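Local atomic coordinates of alpha-catenin-like protein hmp-1 (Caenorhabditis elegans, PDB entry 5H5M), a protein that belongs to the core cadherin-catenin complex of adherens junctions, binds actin filaments, and is required for cell migration and cell shape changes during embryonic body enclosure and elongation. Residues Arg113-Val116 with Asp117-Asp121. Sequence-based numbering, arbitrary orientation.
Sequences RAIV and DHISD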
ATOM      1  N   ARG A 113       1.582  -0.407  -8.188  1.00 23.10           N
ATOM      2  CA  ARG A 113       0.340  -0.297  -7.434  1.00 25.97           C
ATOM      3  C   ARG A 113       0.038  -1.576  -6.662  1.00 29.37           C
ATOM      4  O   ARG A 113      -0.741  -1.563  -5.707  1.00 24.02           O
ATOM      5  CB  ARG A 113      -0.819   0.062  -8.367  1.00 22.83           C
ATOM      6  CG  ARG A 113      -0.729   1.489  -8.889  1.00 23.76           C
ATOM      7  CD  ARG A 113      -1.952   1.900  -9.690  1.00 24.58           C
ATOM      8  NE  ARG A 113      -1.852   3.293 -10.127  1.00 30.11           N
ATOM      9  CZ  ARG A 113      -2.839   3.972 -10.700  1.00 35.08           C
ATOM     10  NH1 ARG A 113      -4.013   3.391 -10.909  1.00 44.13           N
ATOM     11  NH2 ARG A 113      -2.654   5.234 -11.064  1.00 32.07           N
ATOM     12  N   ALA A 114       0.661  -2.679  -7.073  1.00 19.83           N
ATOM     13  CA  ALA A 114       0.573  -3.917  -6.310  1.00 21.33           C
ATOM     14  C   ALA A 114       1.323  -3.745  -4.993  1.00 19.15           C
ATOM     15  O   ALA A 114       0.885  -4.223  -3.946  1.00 24.87           O
ATOM     16  CB  ALA A 114       1.135  -5.092  -7.104  1.00 17.94           C
ATOM     17  N   ILE A 115       2.459  -3.057  -5.057  1.00 16.93           N
ATOM     18  CA  ILE A 115       3.233  -2.748  -3.862  1.00 21.01           C
ATOM     19  C   ILE A 115       2.476  -1.737  -2.994  1.00 18.12           C
ATOM     20  O   ILE A 115       2.436  -1.862  -1.769  1.00 19.24           O
ATOM     21  CB  ILE A 115       4.645  -2.215  -4.228  1.00 21.86           C
ATOM     22  CG1 ILE A 115       5.672  -3.355  -4.210  1.00 21.07           C
ATOM     23  CG2 ILE A 115       5.094  -1.128  -3.267  1.00 23.31           C
ATOM     24  CD1 ILE A 115       5.341  -4.525  -5.120  1.00 19.65           C
ATOM     25  N   VAL A 116       1.854  -0.753  -3.634  1.00 24.27           N
ATOM     26  CA  VAL A 116       1.079   0.247  -2.904  1.00 28.18           C
ATOM     27  C   VAL A 116      -0.136  -0.396  -2.229  1.00 23.70           C
ATOM     28  O   VAL A 116      -0.540   0.028  -1.146  1.00 27.02           O
ATOM     29  CB  VAL A 116       0.635   1.398  -3.827  1.00 22.35           C
ATOM     30  CG1 VAL A 116      -0.215   2.401  -3.071  1.00 21.34           C
ATOM     31  CG2 VAL A 116       1.853   2.089  -4.414  1.00 19.74           C
ATOM     32  N   ASP A 117      -0.697  -1.432  -2.856  1.00 20.50           N
ATOM     33  CA  ASP A 117      -1.745  -2.238  -2.221  1.00 20.65           C
ATOM     34  C   ASP A 117      -1.315  -2.712  -0.838  1.00 20.36           C
ATOM     35  O   ASP A 117      -2.068  -2.613   0.131  1.00 26.40           O
ATOM     36  CB  ASP A 117      -2.097  -3.464  -3.066  1.00 23.71           C
ATOM     37  CG  ASP A 117      -3.089  -3.161  -4.163  1.00 26.65           C
ATOM     38  OD1 ASP A 117      -3.013  -3.830  -5.212  1.00 25.89           O
ATOM     39  OD2 ASP A 117      -3.946  -2.270  -3.983  1.00 28.89           O
ATOM     40  N   HIS A 118      -0.097  -3.241  -0.772  1.00 17.13           N
ATOM     41  CA  HIS A 118       0.458  -3.762   0.466  1.00 18.97           C
ATOM     42  C   HIS A 118       0.743  -2.643   1.464  1.00 23.01           C
ATOM     43  O   HIS A 118       0.437  -2.771   2.647  1.00 32.30           O
ATOM     44  CB  HIS A 118       1.732  -4.561   0.174  1.00 23.62           C
ATOM     45  CG  HIS A 118       1.484  -5.847  -0.558  1.00 26.63           C
ATOM     46  ND1 HIS A 118       1.169  -5.887  -1.900  1.00 26.60           N
ATOM     47  CD2 HIS A 118       1.495  -7.129  -0.133  1.00 28.55           C
ATOM     48  CE1 HIS A 118       0.997  -7.145  -2.269  1.00 19.54           C
ATOM     49  NE2 HIS A 118       1.189  -7.920  -1.218  1.00 21.84           N
ATOM     50  N   ILE A 119       1.321  -1.548   0.979  1.00 22.60           N
ATOM     51  CA  ILE A 119       1.626  -0.394   1.823  1.00 20.38           C
ATOM     52  C   ILE A 119       0.351   0.225   2.385  1.00 25.20           C
ATOM     53  O   ILE A 119       0.301   0.627   3.552  1.00 21.89           O
ATOM     54  CB  ILE A 119       2.419   0.676   1.045  1.00 19.34           C
ATOM     55  CG1 ILE A 119       3.777   0.114   0.613  1.00 20.38           C
ATOM     56  CG2 ILE A 119       2.610   1.933   1.885  1.00 18.85           C
ATOM     57  CD1 ILE A 119       4.648   1.106  -0.121  1.00 22.06           C
ATOM     58  N   SER A 120      -0.684   0.284   1.551  1.00 22.20           N
ATOM     59  CA  SER A 120      -1.975   0.822   1.962  1.00 18.12           C
ATOM     60  C   SER A 120      -2.556   0.022   3.127  1.00 18.61           C
ATOM     61  O   SER A 120      -3.003   0.599   4.116  1.00 19.63           O
ATOM     62  CB  SER A 120      -2.952   0.835   0.780  1.00 19.21           C
ATOM     63  OG  SER A 120      -4.220   1.351   1.153  1.00 21.48           O
ATOM     64  N   ASP A 121      -2.536  -1.305   3.011  1.00 26.05           N
ATOM     65  CA  ASP A 121      -3.063  -2.180   4.058  1.00 27.44           C
ATOM     66  C   ASP A 121      -2.206  -2.173   5.324  1.00 26.99           C
ATOM     67  O   ASP A 121      -2.720  -2.021   6.432  1.00 33.17           O
ATOM     68  CB  ASP A 121      -3.184  -3.624   3.551  1.00 19.52           C
ATOM     69  CG  ASP A 121      -4.242  -3.784   2.471  1.00 24.79           C
ATOM     70  OD1 ASP A 121      -5.145  -2.926   2.383  1.00 28.86           O
ATOM     71  OD2 ASP A 121      -4.175  -4.777   1.713  1.00 27.71           O
TER
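His-118 folds back on the carbonyl of Ala-114, a clear case of a side chain and its own amide meeting one main-chain acceptor inside a helix. Its ND1 donates to Ala-114 O at 2.7 Å, fairly straight (N-H...O 158°), with the oxygen at the ring edge, in the ring plane, and the donor tilted from the carbonyl plane. A chi1 of -69° sets CG beside the backbone nitrogen, anti to the carbonyl carbon, and chi2 of 74° then turns ND1 toward the oxygen. The bond from His-118 N to that same oxygen is weak at 3.5 Å, consistent with sharing of the acceptor. NE2 is hydrogen-bonded to Ser-53 OG. A leucine here would probably cost Ala-114 O its short bond from the ring and leave Ser-53 without this partner.

Ordinary i to i+4 bonds continue around it: Asp-117 N to Arg-113 O (2.9 Å), Ile-119 N to Ile-115 O (3.0 Å) and Ser-120 N to Val-116 O (2.7 Å). Apolar contact is slight, CG2 of Ile-115 meeting CD1 of Ile-119 at 3.9 Å, one turn apart.

The turn belongs to helix 92-122, buried near the middle of this alpha-catenin M domain. Asp-117 OD1 forms a salt bridge with Arg-58 of helix 56-80 and OD2 bonds His-247 NE2 of helix 237-260; ND1 of that histidine bonds Ser-120 OG, while Val-162 and Leu-165 of helix 142-166 pack on His-118.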